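Local coordinates for signal recognition particle 54 kDa protein (Aeropyrum pernix, PDB 7EPK), which forms the 54 kDa subunit of the signal recognition particle, joining a helical bundle, a P-loop NTPase domain holding GDP and a helical domain of the signal-peptide-binding family, at residues 39-42 with 43-47; 76-79 with 80-83; 408-411 with 412-416; 322-326 with 327-331. All blocks are in the same frame, centred on the assembly; numbering follows the deposited sequence.

Interaction 1: residues 39-42 with 43-47; sequences VNVK and LVLNV
At the N-terminal cap of helix 41-57, V39 and N40 meet L43 and V44 of the first turn. N40 holds the N-cap position. Its backbone O takes the amide of V44 (N40 O to V44 N 2.9 Å) and receives a weak second bond from L43 N. The N40 side chain caps the first turn, OD1 accepting a weak bond from K42 N at 3.4 Å. Just before the cap, V39 points its CG1 branch at the helix: with chi1 at -179° this methyl lies anti to the backbone N and reaches V44 CG2 at 3.9 Å, the two side chains crossing at about a right angle. V39 CG1 also grazes L43 CB at 4.2 Å. L34 and L256 also pack on V39, which is buried here between helices 19-36 and 255-262. On the outer side, V41 CG2 runs alongside L45 CD2 at 4.1 Å, and the bent chain of K42 lies beside L43, K42 CG approaching L43 CD1 at 3.8 Å. An asparagine N-cap joined to an apolar pair from the preceding residue to the fourth helical one is the hydrophobic staple of a helix start.

Interaction 2: residues 76-79 with 80-83; sequences EELV and KLFG
The carbonyls of E76, E77 and L78 accept the amides of K80, L81 and F82 in the last turn of helix 66-81. Of these backbone hydrogen bonds, F82 N to L78 O measures 3.1 Å, and K80 N to E76 O and L81 N to E77 O repeat the pattern before it. F82 N also makes a weak bond to V79 O, and F82 is the first residue to leave helical angles; G83 follows with a positive phi of 82°. Among charged side chains, E77 and K80 run side by side, but the contact is made by the lysine's methylene, E77 OE1 lying 3.7 Å from K80 CD. The bend of K80 at chi3 and chi4 carries its ammonium elsewhere, leaving K80 NZ 5.7 Å from E77 OE1; its weak, long ion pair is with D85, while E76 is bridged to K72 and R54. Apolar contact is slight within the turn, L78 CD2 to L81 CD2 at 4.3 Å. The F82 ring lies oblique to L78 O, with CD1 the ring atom nearest to it, and packs on F286 of helix 283-291 and on F281. The arrangement is that of a helix C-terminus in the SRP54 helical bundle, with helix 41-57 and helix 283-291 packed against it.

Interaction 3: residues 408-411 with 412-416; sequences DDVR and ELLVY
E412, the first residue of the second segment, turns back on D408 and D409. Its amide bonds D408 O (E412 N to D408 O 3.0 Å) and, weakly, D409 O. CG lies anti to the carbonyl carbon (chi1 -67°), and the extended chain beyond it carries the carboxylate to that of D409, the two planes 73° apart; the modelled spacing of 2.8 Å between E412 OE1 and D409 OD1 is doubtful at this resolution. L413 N donates to D409 O at 3.3 Å, while the L413 side chain packs on I376 and I377. L414 bonds V410 O only weakly through its amide. Its branched end covers that carbonyl, and L414 CD1 meets V410 CG2 at 4.2 Å; M396 of helix 393-402 touches both residues. V415 N reaches R411 O at 2.9 Å in a nearly straight bond (165°), and Y416 N returns to E412 O. Within the earlier turn, R411 NE and D408 OD1 form a long salt bridge of 3.9 Å. The side chain of K369 touches E412. Two acidic groups lying close together would probably be more comfortable with positive charge nearby, and the weak, long ion pair of D409 with R372 may supply some of it.

Interaction 4: residues 322-326 with 327-331; sequences GRITM and RTIYR
I329 reaches back from the first turn of helix 326-337 to I324 and T325, which precede that helix. I329 CB sits 3.6 Å from T325 O. With chi1 at -59°, I329 CG1 lies anti to the carbonyl carbon, which brings it over the same oxygen and to I324 CG1 at 4.0 Å. From there chi2 is extended, and the tip, I329 CD1, has T325 O at 3.8 Å and I324 CD1 at 4.2 Å, the two isoleucines crossing at a slant. The backbone supports this placement: I329 N donates to T325 O at 3.0 Å, with an N-H...O angle of 172°. T325 is the N-cap. T325 OG1, set between the backbone N and the carbonyl carbon by a chi1 of 67°, faces into the turn and accepts T328 N at 3.1 Å in a fairly straight bond, and R327 N more weakly. One hydroxyl oxygen thus serves two amides that have no preceding turn to bond to. The apolar pair from I324 to I329 spans this cap as a hydrophobic staple. Farther on, Y330 N bonds M326 O at 2.9 Å, and the Y330 ring points away, its OH held by E378. Upstream, G322 ends helix 293-320 in a Schellman motif, R323 N bonding D318 O and G322 N bonding V319 O. The staple therefore lies at the corner between helices 293-320 and 326-337: I324 packs on V319 and on L420 of helix 409-423, I329 touches Y417 of that helix, and M326 reaches L385 of helix 382-386.

All four contacts are partly buried: V39 and V44, L78 and V79, V410 and L414, and I324 and I329 are buried, whereas K42, K80, R411 and R327 are exposed. Interactions 1 and 2 sit on successive helices and touch, V47 CG2 packing on L78 CD2 at 3.7 Å. Interactions 3 and 4 share the signal-peptide-binding domain, where L414 CD1 meets M326 CE at 3.8 Å; their centres lie about 59 Å and 48 Å from that of interaction 1. Chemistry follows helix position. Interactions 1 and 4 are N-caps with staples, one weakly through an asparagine side-chain oxygen, the other through a threonine hydroxyl oxygen; interaction 2 is a helix end, and interaction 3 a carboxylate-rich early turn.

Interaction 1: residues 39-42 with 43-47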
# COMPACT_ATOMS: atom_id res chain seq x y z
N VAL A 39 13.04 -2.65 16.29
CA VAL A 39 11.83 -3.41 15.87
C VAL A 39 11.26 -4.17 17.07
O VAL A 39 10.25 -3.68 17.64
CB VAL A 39 12.11 -4.34 14.68
CG1 VAL A 39 10.86 -5.09 14.25
CG2 VAL A 39 12.64 -3.55 13.50
N ASN A 40 11.86 -5.31 17.44
CA ASN A 40 11.39 -6.14 18.57
C ASN A 40 11.64 -7.60 18.20
O ASN A 40 10.98 -8.08 17.28
CB ASN A 40 9.91 -5.90 18.92
CG ASN A 40 9.51 -6.40 20.30
OD1 ASN A 40 10.02 -7.41 20.80
ND2 ASN A 40 8.56 -5.70 20.91
N VAL A 41 12.57 -8.24 18.90
CA VAL A 41 12.95 -9.66 18.68
C VAL A 41 11.68 -10.46 18.37
O VAL A 41 11.69 -11.15 17.34
CB VAL A 41 13.75 -10.25 19.85
CG1 VAL A 41 13.50 -9.52 21.16
CG2 VAL A 41 13.51 -11.74 20.02
N LYS A 42 10.62 -10.35 19.18
CA LYS A 42 9.37 -11.15 19.00
C LYS A 42 8.75 -10.83 17.63
O LYS A 42 8.24 -11.76 16.95
CB LYS A 42 8.36 -10.93 20.14
CG LYS A 42 7.75 -9.53 20.27
CD LYS A 42 6.80 -9.37 21.46
CE LYS A 42 5.36 -9.09 21.08
NZ LYS A 42 4.75 -10.24 20.37
N LEU A 43 8.78 -9.56 17.23
CA LEU A 43 8.20 -9.11 15.93
C LEU A 43 9.11 -9.60 14.79
O LEU A 43 8.58 -9.88 13.71
CB LEU A 43 7.98 -7.59 15.94
CG LEU A 43 6.53 -7.13 16.15
CD1 LEU A 43 6.00 -7.46 17.54
CD2 LEU A 43 6.39 -5.65 15.90
N VAL A 44 10.40 -9.77 15.05
CA VAL A 44 11.41 -10.26 14.07
C VAL A 44 11.33 -11.78 13.93
O VAL A 44 11.57 -12.28 12.84
CB VAL A 44 12.83 -9.80 14.45
CG1 VAL A 44 13.89 -10.67 13.78
CG2 VAL A 44 13.06 -8.34 14.11
N LEU A 45 11.03 -12.52 15.00
CA LEU A 45 10.96 -14.01 14.93
C LEU A 45 9.61 -14.40 14.32
O LEU A 45 9.49 -15.49 13.76
CB LEU A 45 11.20 -14.63 16.31
CG LEU A 45 12.63 -15.13 16.62
CD1 LEU A 45 13.74 -14.23 16.08
CD2 LEU A 45 12.82 -15.31 18.13
N ASN A 46 8.64 -13.50 14.36
CA ASN A 46 7.30 -13.68 13.75
C ASN A 46 7.40 -13.51 12.22
O ASN A 46 6.75 -14.26 11.49
CB ASN A 46 6.28 -12.68 14.32
CG ASN A 46 4.91 -12.78 13.68
OD1 ASN A 46 4.11 -13.63 14.06
ND2 ASN A 46 4.63 -11.91 12.71
N VAL A 47 8.14 -12.52 11.74
CA VAL A 47 8.14 -12.20 10.28
C VAL A 47 8.85 -13.35 9.57
O VAL A 47 8.34 -13.77 8.50
CB VAL A 47 8.75 -10.83 9.95
CG1 VAL A 47 10.24 -10.74 10.18
CG2 VAL A 47 8.43 -10.44 8.51

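Interaction 2: residues 76-79 with 80-83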
# COMPACT_ATOMS: atom_id res chain seq x y z
N GLU A 76 6.18 -9.12 0.79
CA GLU A 76 4.74 -9.15 1.14
C GLU A 76 4.61 -9.24 2.67
O GLU A 76 3.71 -8.59 3.26
CB GLU A 76 4.03 -10.28 0.40
CG GLU A 76 3.70 -9.93 -1.04
CD GLU A 76 3.02 -11.03 -1.85
OE1 GLU A 76 2.96 -10.89 -3.11
OE2 GLU A 76 2.54 -12.03 -1.24
N GLU A 77 5.48 -10.01 3.32
CA GLU A 77 5.36 -10.32 4.76
C GLU A 77 5.94 -9.18 5.60
O GLU A 77 5.49 -9.04 6.75
CB GLU A 77 6.05 -11.65 5.07
CG GLU A 77 5.19 -12.87 4.80
CD GLU A 77 3.76 -12.78 5.28
OE1 GLU A 77 3.53 -12.54 6.50
OE2 GLU A 77 2.86 -12.96 4.41
N LEU A 78 6.96 -8.48 5.09
CA LEU A 78 7.51 -7.24 5.69
C LEU A 78 6.44 -6.16 5.62
O LEU A 78 6.33 -5.36 6.56
CB LEU A 78 8.80 -6.79 4.97
CG LEU A 78 10.04 -7.65 5.23
CD1 LEU A 78 11.29 -7.06 4.60
CD2 LEU A 78 10.28 -7.83 6.71
N VAL A 79 5.64 -6.17 4.56
CA VAL A 79 4.54 -5.20 4.38
C VAL A 79 3.56 -5.41 5.54
O VAL A 79 3.16 -4.40 6.18
CB VAL A 79 3.88 -5.35 3.00
CG1 VAL A 79 2.63 -4.51 2.88
CG2 VAL A 79 4.83 -5.00 1.87
N LYS A 80 3.19 -6.67 5.81
CA LYS A 80 2.26 -7.05 6.91
C LYS A 80 2.87 -6.61 8.25
O LYS A 80 2.13 -6.13 9.13
CB LYS A 80 2.01 -8.56 6.90
CG LYS A 80 0.97 -9.07 5.91
CD LYS A 80 0.44 -10.47 6.22
CE LYS A 80 -0.14 -10.63 7.63
NZ LYS A 80 -1.57 -10.24 7.72
N LEU A 81 4.17 -6.77 8.41
CA LEU A 81 4.90 -6.48 9.68
C LEU A 81 4.81 -4.99 9.98
O LEU A 81 4.77 -4.65 11.15
CB LEU A 81 6.38 -6.86 9.55
CG LEU A 81 7.16 -6.75 10.85
CD1 LEU A 81 6.71 -7.83 11.82
CD2 LEU A 81 8.66 -6.82 10.59
N PHE A 82 4.81 -4.16 8.93
CA PHE A 82 4.77 -2.68 9.00
C PHE A 82 3.31 -2.22 8.84
O PHE A 82 3.11 -1.10 8.32
CB PHE A 82 5.70 -2.09 7.94
CG PHE A 82 7.16 -2.22 8.27
CD1 PHE A 82 7.74 -3.47 8.43
CD2 PHE A 82 7.96 -1.10 8.43
CE1 PHE A 82 9.08 -3.59 8.74
CE2 PHE A 82 9.31 -1.23 8.74
CZ PHE A 82 9.86 -2.47 8.89
N GLY A 83 2.36 -3.06 9.28
CA GLY A 83 0.90 -2.83 9.22
C GLY A 83 0.35 -3.17 7.86
O GLY A 83 -0.09 -4.33 7.66

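Interaction 3: residues 408-411 with 412-416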
# COMPACT_ATOMS: atom_id res chain seq x y z
N ASP A 408 -21.92 -9.53 -38.11
CA ASP A 408 -20.75 -10.06 -38.86
C ASP A 408 -19.55 -10.23 -37.92
O ASP A 408 -18.71 -11.09 -38.21
CB ASP A 408 -20.35 -9.15 -40.04
CG ASP A 408 -21.07 -9.38 -41.36
OD1 ASP A 408 -21.92 -10.30 -41.44
OD2 ASP A 408 -20.76 -8.63 -42.31
N ASP A 409 -19.43 -9.41 -36.87
CA ASP A 409 -18.33 -9.51 -35.87
C ASP A 409 -18.39 -10.87 -35.18
O ASP A 409 -17.36 -11.58 -35.14
CB ASP A 409 -18.36 -8.38 -34.85
CG ASP A 409 -17.25 -7.37 -35.07
OD1 ASP A 409 -16.07 -7.81 -35.14
OD2 ASP A 409 -17.56 -6.18 -35.21
N VAL A 410 -19.58 -11.22 -34.68
CA VAL A 410 -19.86 -12.54 -34.05
C VAL A 410 -19.63 -13.66 -35.09
O VAL A 410 -19.36 -14.79 -34.66
CB VAL A 410 -21.24 -12.57 -33.35
CG1 VAL A 410 -22.31 -11.77 -34.07
CG2 VAL A 410 -21.71 -13.99 -33.10
N ARG A 411 -19.66 -13.36 -36.39
CA ARG A 411 -19.23 -14.32 -37.46
C ARG A 411 -17.70 -14.44 -37.51
O ARG A 411 -17.24 -15.56 -37.74
CB ARG A 411 -19.70 -13.92 -38.87
CG ARG A 411 -21.17 -14.14 -39.16
CD ARG A 411 -21.51 -13.70 -40.58
NE ARG A 411 -22.89 -14.08 -40.85
CZ ARG A 411 -23.29 -15.28 -41.26
NH1 ARG A 411 -22.39 -16.22 -41.51
NH2 ARG A 411 -24.58 -15.52 -41.42
N GLU A 412 -16.95 -13.35 -37.36
CA GLU A 412 -15.46 -13.35 -37.45
C GLU A 412 -14.90 -14.29 -36.37
O GLU A 412 -14.10 -15.16 -36.72
CB GLU A 412 -14.86 -11.95 -37.29
CG GLU A 412 -15.18 -10.96 -38.40
CD GLU A 412 -14.88 -9.49 -38.08
OE1 GLU A 412 -14.41 -9.20 -36.96
OE2 GLU A 412 -15.13 -8.63 -38.95
N LEU A 413 -15.30 -14.10 -35.11
CA LEU A 413 -14.89 -14.95 -33.96
C LEU A 413 -15.24 -16.39 -34.31
O LEU A 413 -14.35 -17.27 -34.24
CB LEU A 413 -15.63 -14.49 -32.68
CG LEU A 413 -15.55 -15.41 -31.44
CD1 LEU A 413 -14.13 -15.89 -31.16
CD2 LEU A 413 -16.10 -14.72 -30.21
N LEU A 414 -16.50 -16.61 -34.68
CA LEU A 414 -17.04 -17.96 -34.96
C LEU A 414 -16.12 -18.65 -35.97
O LEU A 414 -15.64 -19.78 -35.65
CB LEU A 414 -18.49 -17.82 -35.42
CG LEU A 414 -19.51 -18.14 -34.34
CD1 LEU A 414 -19.23 -17.40 -33.04
CD2 LEU A 414 -20.92 -17.85 -34.81
N VAL A 415 -15.78 -17.99 -37.08
CA VAL A 415 -14.86 -18.54 -38.12
C VAL A 415 -13.52 -18.85 -37.44
O VAL A 415 -12.99 -19.96 -37.67
CB VAL A 415 -14.69 -17.60 -39.33
CG1 VAL A 415 -13.65 -18.11 -40.32
CG2 VAL A 415 -16.01 -17.38 -40.04
N TYR A 416 -13.02 -17.90 -36.64
CA TYR A 416 -11.71 -17.98 -35.92
C TYR A 416 -11.69 -19.28 -35.13
O TYR A 416 -10.79 -20.13 -35.34
CB TYR A 416 -11.51 -16.77 -34.99
CG TYR A 416 -10.20 -16.77 -34.24
CD1 TYR A 416 -9.04 -16.28 -34.83
CD2 TYR A 416 -10.12 -17.24 -32.94
CE1 TYR A 416 -7.84 -16.28 -34.14
CE2 TYR A 416 -8.92 -17.25 -32.25
CZ TYR A 416 -7.78 -16.75 -32.85
OH TYR A 416 -6.59 -16.74 -32.18

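Interaction 4: residues 322-326 with 327-331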
# COMPACT_ATOMS: atom_id res chain seq x y z
N GLY A 322 -5.84 -29.56 -29.34
CA GLY A 322 -7.12 -29.57 -30.09
C GLY A 322 -8.35 -29.29 -29.23
O GLY A 322 -9.46 -29.57 -29.73
N ARG A 323 -8.18 -28.74 -28.02
CA ARG A 323 -9.24 -28.62 -26.98
C ARG A 323 -9.91 -27.25 -27.06
O ARG A 323 -10.62 -26.90 -26.11
CB ARG A 323 -8.66 -28.84 -25.57
CG ARG A 323 -8.54 -30.30 -25.14
CD ARG A 323 -9.86 -30.96 -24.75
NE ARG A 323 -9.69 -31.96 -23.69
CZ ARG A 323 -10.12 -31.86 -22.43
NH1 ARG A 323 -10.79 -30.79 -22.02
NH2 ARG A 323 -9.89 -32.84 -21.57
N ILE A 324 -9.74 -26.52 -28.17
CA ILE A 324 -10.22 -25.12 -28.34
C ILE A 324 -11.73 -25.03 -28.06
O ILE A 324 -12.47 -25.93 -28.52
CB ILE A 324 -9.87 -24.57 -29.74
CG1 ILE A 324 -10.15 -23.06 -29.84
CG2 ILE A 324 -10.57 -25.34 -30.85
CD1 ILE A 324 -9.43 -22.35 -30.97
N THR A 325 -12.13 -23.98 -27.32
CA THR A 325 -13.53 -23.61 -26.94
C THR A 325 -13.64 -22.09 -26.77
O THR A 325 -12.60 -21.39 -26.88
CB THR A 325 -13.98 -24.22 -25.61
OG1 THR A 325 -13.18 -23.59 -24.60
CG2 THR A 325 -13.90 -25.74 -25.59
N MET A 326 -14.85 -21.58 -26.49
CA MET A 326 -15.08 -20.13 -26.24
C MET A 326 -14.36 -19.72 -24.96
O MET A 326 -13.94 -18.55 -24.88
CB MET A 326 -16.57 -19.82 -26.11
CG MET A 326 -17.31 -19.82 -27.46
SD MET A 326 -16.50 -18.83 -28.77
CE MET A 326 -17.61 -19.19 -30.13
N ARG A 327 -14.20 -20.63 -24.00
CA ARG A 327 -13.54 -20.36 -22.69
C ARG A 327 -12.03 -20.31 -22.91
O ARG A 327 -11.38 -19.45 -22.28
CB ARG A 327 -13.93 -21.37 -21.63
CG ARG A 327 -15.30 -21.08 -21.03
CD ARG A 327 -15.91 -22.21 -20.21
NE ARG A 327 -17.16 -21.75 -19.63
CZ ARG A 327 -17.83 -22.41 -18.70
NH1 ARG A 327 -18.94 -21.89 -18.20
NH2 ARG A 327 -17.39 -23.58 -18.27
N THR A 328 -11.51 -21.16 -23.80
CA THR A 328 -10.08 -21.18 -24.20
C THR A 328 -9.75 -19.85 -24.85
O THR A 328 -8.82 -19.19 -24.38
CB THR A 328 -9.78 -22.33 -25.16
OG1 THR A 328 -9.99 -23.55 -24.44
CG2 THR A 328 -8.38 -22.28 -25.73
N ILE A 329 -10.52 -19.48 -25.87
CA ILE A 329 -10.36 -18.22 -26.65
C ILE A 329 -10.50 -17.01 -25.71
O ILE A 329 -9.69 -16.07 -25.80
CB ILE A 329 -11.36 -18.15 -27.83
CG1 ILE A 329 -11.18 -19.32 -28.79
CG2 ILE A 329 -11.25 -16.80 -28.54
CD1 ILE A 329 -12.06 -19.25 -30.01
N TYR A 330 -11.50 -17.03 -24.83
CA TYR A 330 -11.71 -15.93 -23.87
C TYR A 330 -10.46 -15.75 -22.99
O TYR A 330 -10.08 -14.60 -22.76
CB TYR A 330 -12.92 -16.20 -22.99
CG TYR A 330 -13.23 -15.04 -22.09
CD1 TYR A 330 -14.03 -14.00 -22.53
CD2 TYR A 330 -12.71 -14.95 -20.82
CE1 TYR A 330 -14.34 -12.93 -21.72
CE2 TYR A 330 -13.00 -13.88 -19.99
CZ TYR A 330 -13.82 -12.86 -20.44
OH TYR A 330 -14.13 -11.81 -19.63
N ARG A 331 -9.87 -16.85 -22.51
CA ARG A 331 -8.69 -16.83 -21.61
C ARG A 331 -7.47 -16.41 -22.44
O ARG A 331 -6.62 -15.66 -21.90
CB ARG A 331 -8.44 -18.20 -20.96
CG ARG A 331 -9.38 -18.51 -19.80
CD ARG A 331 -8.95 -19.76 -19.04
NE ARG A 331 -10.06 -20.29 -18.24
CZ ARG A 331 -10.90 -21.25 -18.62
NH1 ARG A 331 -11.88 -21.62 -17.82
NH2 ARG A 331 -10.75 -21.84 -19.79